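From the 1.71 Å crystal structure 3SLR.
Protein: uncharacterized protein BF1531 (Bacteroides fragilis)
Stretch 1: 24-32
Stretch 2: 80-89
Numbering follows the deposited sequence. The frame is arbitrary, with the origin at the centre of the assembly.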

# COMPACT_ATOMS: atom_id res chain seq x y z
N LYS A 24 -17.03 -1.39 -12.56
CA LYS A 24 -16.83 -2.63 -13.29
C LYS A 24 -15.34 -2.95 -13.31
O LYS A 24 -14.55 -2.18 -13.86
CB LYS A 24 -17.39 -2.53 -14.71
CG LYS A 24 -18.91 -2.47 -14.74
CD LYS A 24 -19.44 -1.75 -15.97
CE LYS A 24 -19.17 -2.53 -17.22
NZ LYS A 24 -19.63 -1.79 -18.43
N VAL A 25 -14.98 -4.08 -12.71
CA VAL A 25 -13.58 -4.50 -12.59
C VAL A 25 -13.36 -5.83 -13.30
O VAL A 25 -14.01 -6.83 -13.00
CB VAL A 25 -13.20 -4.66 -11.11
CG1 VAL A 25 -11.74 -5.16 -10.97
CG2 VAL A 25 -13.39 -3.35 -10.36
N ALA A 26 -12.46 -5.83 -14.28
CA ALA A 26 -12.04 -7.08 -14.93
C ALA A 26 -10.76 -7.60 -14.26
O ALA A 26 -9.85 -6.83 -13.95
CB ALA A 26 -11.80 -6.86 -16.41
N LEU A 27 -10.70 -8.91 -14.05
CA LEU A 27 -9.50 -9.53 -13.49
C LEU A 27 -9.07 -10.67 -14.39
O LEU A 27 -9.86 -11.57 -14.70
CB LEU A 27 -9.79 -10.05 -12.09
CG LEU A 27 -8.71 -10.90 -11.43
CD1 LEU A 27 -7.44 -10.07 -11.16
CD2 LEU A 27 -9.25 -11.50 -10.13
N LEU A 28 -7.82 -10.62 -14.84
CA LEU A 28 -7.27 -11.65 -15.72
C LEU A 28 -5.90 -12.07 -15.21
O LEU A 28 -5.03 -11.23 -15.00
CB LEU A 28 -7.14 -11.12 -17.15
CG LEU A 28 -8.37 -10.44 -17.78
CD1 LEU A 28 -8.39 -8.96 -17.41
CD2 LEU A 28 -8.36 -10.59 -19.28
N GLY A 29 -5.70 -13.37 -15.02
CA GLY A 29 -4.44 -13.85 -14.47
C GLY A 29 -3.97 -15.15 -15.09
O GLY A 29 -4.75 -15.82 -15.79
N ASP A 30 -2.71 -15.50 -14.86
CA ASP A 30 -2.18 -16.77 -15.37
C ASP A 30 -2.05 -17.85 -14.28
O ASP A 30 -1.47 -18.91 -14.50
CB ASP A 30 -0.86 -16.58 -16.15
CG ASP A 30 0.26 -15.95 -15.31
OD1 ASP A 30 0.25 -16.02 -14.06
OD2 ASP A 30 1.20 -15.41 -15.92
N THR A 31 -2.62 -17.56 -13.11
CA THR A 31 -2.83 -18.59 -12.09
C THR A 31 -4.31 -18.57 -11.73
O THR A 31 -5.07 -17.78 -12.29
CB THR A 31 -1.95 -18.37 -10.84
OG1 THR A 31 -2.21 -17.08 -10.25
CG2 THR A 31 -0.47 -18.48 -11.21
N ALA A 32 -4.75 -19.44 -10.82
CA ALA A 32 -6.18 -19.49 -10.49
C ALA A 32 -6.61 -18.25 -9.71
O ALA A 32 -6.06 -17.95 -8.66
CB ALA A 32 -6.50 -20.76 -9.71
N THR A 80 -9.06 -2.67 -15.11
CA THR A 80 -8.58 -3.95 -15.61
C THR A 80 -7.37 -4.35 -14.77
O THR A 80 -6.34 -3.70 -14.80
CB THR A 80 -8.17 -3.87 -17.10
OG1 THR A 80 -9.34 -3.63 -17.90
CG2 THR A 80 -7.53 -5.17 -17.57
N ILE A 81 -7.51 -5.42 -14.01
CA ILE A 81 -6.44 -5.91 -13.16
C ILE A 81 -5.81 -7.11 -13.84
O ILE A 81 -6.49 -8.10 -14.14
CB ILE A 81 -6.97 -6.33 -11.78
CG1 ILE A 81 -7.69 -5.16 -11.10
CG2 ILE A 81 -5.82 -6.87 -10.91
CD1 ILE A 81 -8.44 -5.57 -9.87
N ILE A 82 -4.52 -7.02 -14.12
CA ILE A 82 -3.77 -8.12 -14.72
C ILE A 82 -2.84 -8.72 -13.68
O ILE A 82 -2.06 -8.01 -13.04
CB ILE A 82 -2.91 -7.65 -15.91
CG1 ILE A 82 -3.74 -6.84 -16.92
CG2 ILE A 82 -2.18 -8.83 -16.57
CD1 ILE A 82 -4.76 -7.65 -17.69
N PHE A 83 -2.91 -10.04 -13.52
CA PHE A 83 -2.01 -10.74 -12.61
C PHE A 83 -1.18 -11.76 -13.39
O PHE A 83 -1.59 -12.91 -13.56
CB PHE A 83 -2.82 -11.45 -11.52
CG PHE A 83 -1.97 -12.07 -10.44
CD1 PHE A 83 -0.62 -11.77 -10.33
CD2 PHE A 83 -2.54 -12.94 -9.52
CE1 PHE A 83 0.16 -12.33 -9.33
CE2 PHE A 83 -1.79 -13.50 -8.51
CZ PHE A 83 -0.43 -13.20 -8.41
N HIS A 84 -0.04 -11.30 -13.91
CA HIS A 84 1.00 -12.17 -14.44
C HIS A 84 1.93 -12.54 -13.28
O HIS A 84 2.55 -11.66 -12.68
CB HIS A 84 1.84 -11.42 -15.47
CG HIS A 84 1.28 -11.42 -16.86
ND1 HIS A 84 1.34 -10.31 -17.68
CD2 HIS A 84 0.70 -12.40 -17.59
CE1 HIS A 84 0.79 -10.61 -18.85
NE2 HIS A 84 0.41 -11.87 -18.82
N SER A 85 2.05 -13.83 -12.98
CA SER A 85 2.85 -14.25 -11.83
C SER A 85 4.31 -14.46 -12.19
O SER A 85 4.64 -14.88 -13.31
CB SER A 85 2.29 -15.54 -11.23
OG SER A 85 2.42 -16.61 -12.15
N THR A 86 5.19 -14.20 -11.24
CA THR A 86 6.60 -14.53 -11.45
C THR A 86 6.75 -16.03 -11.70
O THR A 86 7.55 -16.46 -12.52
CB THR A 86 7.45 -14.15 -10.23
OG1 THR A 86 7.27 -12.76 -9.96
CG2 THR A 86 8.93 -14.45 -10.48
N HIS A 87 5.96 -16.82 -10.97
CA HIS A 87 6.05 -18.27 -11.06
C HIS A 87 5.85 -18.79 -12.49
O HIS A 87 6.58 -19.68 -12.94
CB HIS A 87 5.03 -18.91 -10.11
CG HIS A 87 5.33 -20.34 -9.79
ND1 HIS A 87 5.98 -20.72 -8.64
CD2 HIS A 87 5.12 -21.48 -10.50
CE1 HIS A 87 6.14 -22.04 -8.64
NE2 HIS A 87 5.62 -22.52 -9.75
N LYS A 88 4.85 -18.26 -13.18
CA LYS A 88 4.54 -18.71 -14.53
C LYS A 88 5.55 -18.17 -15.54
O LYS A 88 5.87 -18.84 -16.53
CB LYS A 88 3.10 -18.35 -14.92
CG LYS A 88 2.04 -19.10 -14.08
CD LYS A 88 2.07 -20.61 -14.35
CE LYS A 88 1.15 -21.36 -13.38
NZ LYS A 88 1.05 -22.83 -13.73
N LEU A 89 6.07 -16.97 -15.28
CA LEU A 89 7.09 -16.38 -16.14
C LEU A 89 8.39 -17.19 -16.01
O LEU A 89 9.11 -17.37 -16.99
CB LEU A 89 7.34 -14.91 -15.78
CG LEU A 89 8.32 -14.14 -16.69
CD1 LEU A 89 7.73 -13.95 -18.09
CD2 LEU A 89 8.68 -12.79 -16.08
O HOH W 1 3.68 -14.31 -15.85
O HOH W 2 -1.12 -15.21 -11.76

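Strands 24-29 and 80-83 lie side by side in parallel, and a zipper of backbone hydrogen bonds joins them: Ile 81 N to Ala 26 O (2.7 Å), Leu 28 N to Ile 81 O (2.9 Å), Phe 83 N to Leu 28 O (2.8 Å) and Asp 30 N to Phe 83 O (3.1 Å).

Side chains alternate between the two faces. On one, Ile 81 (chi1 m, chi2 t) extends its long branch so that CD1 reaches Val 25 CG1 at 3.5 Å, while its CG2 meets CD1 of Leu 27 (chi1 t, chi2 p) at 3.6 Å; its two branches thus contact different neighbours. On the other face, Leu 28 (chi1 m, chi2 p) brings CD1 to 3.9 Å from both Ile 82 CD1 and Thr 80 CG2. Ile 82, with chi1 and chi2 both m, brings its end nearer the other strand. Branched aliphatic residues suit these buried positions, filling space without requiring polar partners.

Gly 29 pairs with Phe 83 at a CA-CA separation of 4.4 Å, and its CA lies 3.1 Å from Phe 83 O. An ideal CB on Gly 29 would sit 3.2 Å from Phe 83 O, a tight fit.

Beyond the strands, buried Asp 30 takes over. With chi1 p, it places its carboxylate beside Ser 85, the residue just before the helix, where OD1 accepts from both Ser 85 N and Ser 85 OG, each at 3.0 Å. Ser 85, also p, uses the same hydroxyl oxygen as an N-cap, accepting at OG from Lys 88 N (3.1 Å). Water 1 bridges Asp 30 OD2 (2.7 Å) and Ser 85 O (2.8 Å). The aliphatic part of Lys 88 covers this polar cluster, its CG 3.5 Å from Asp 30 O, while its amine leads away to a partner elsewhere in the structure.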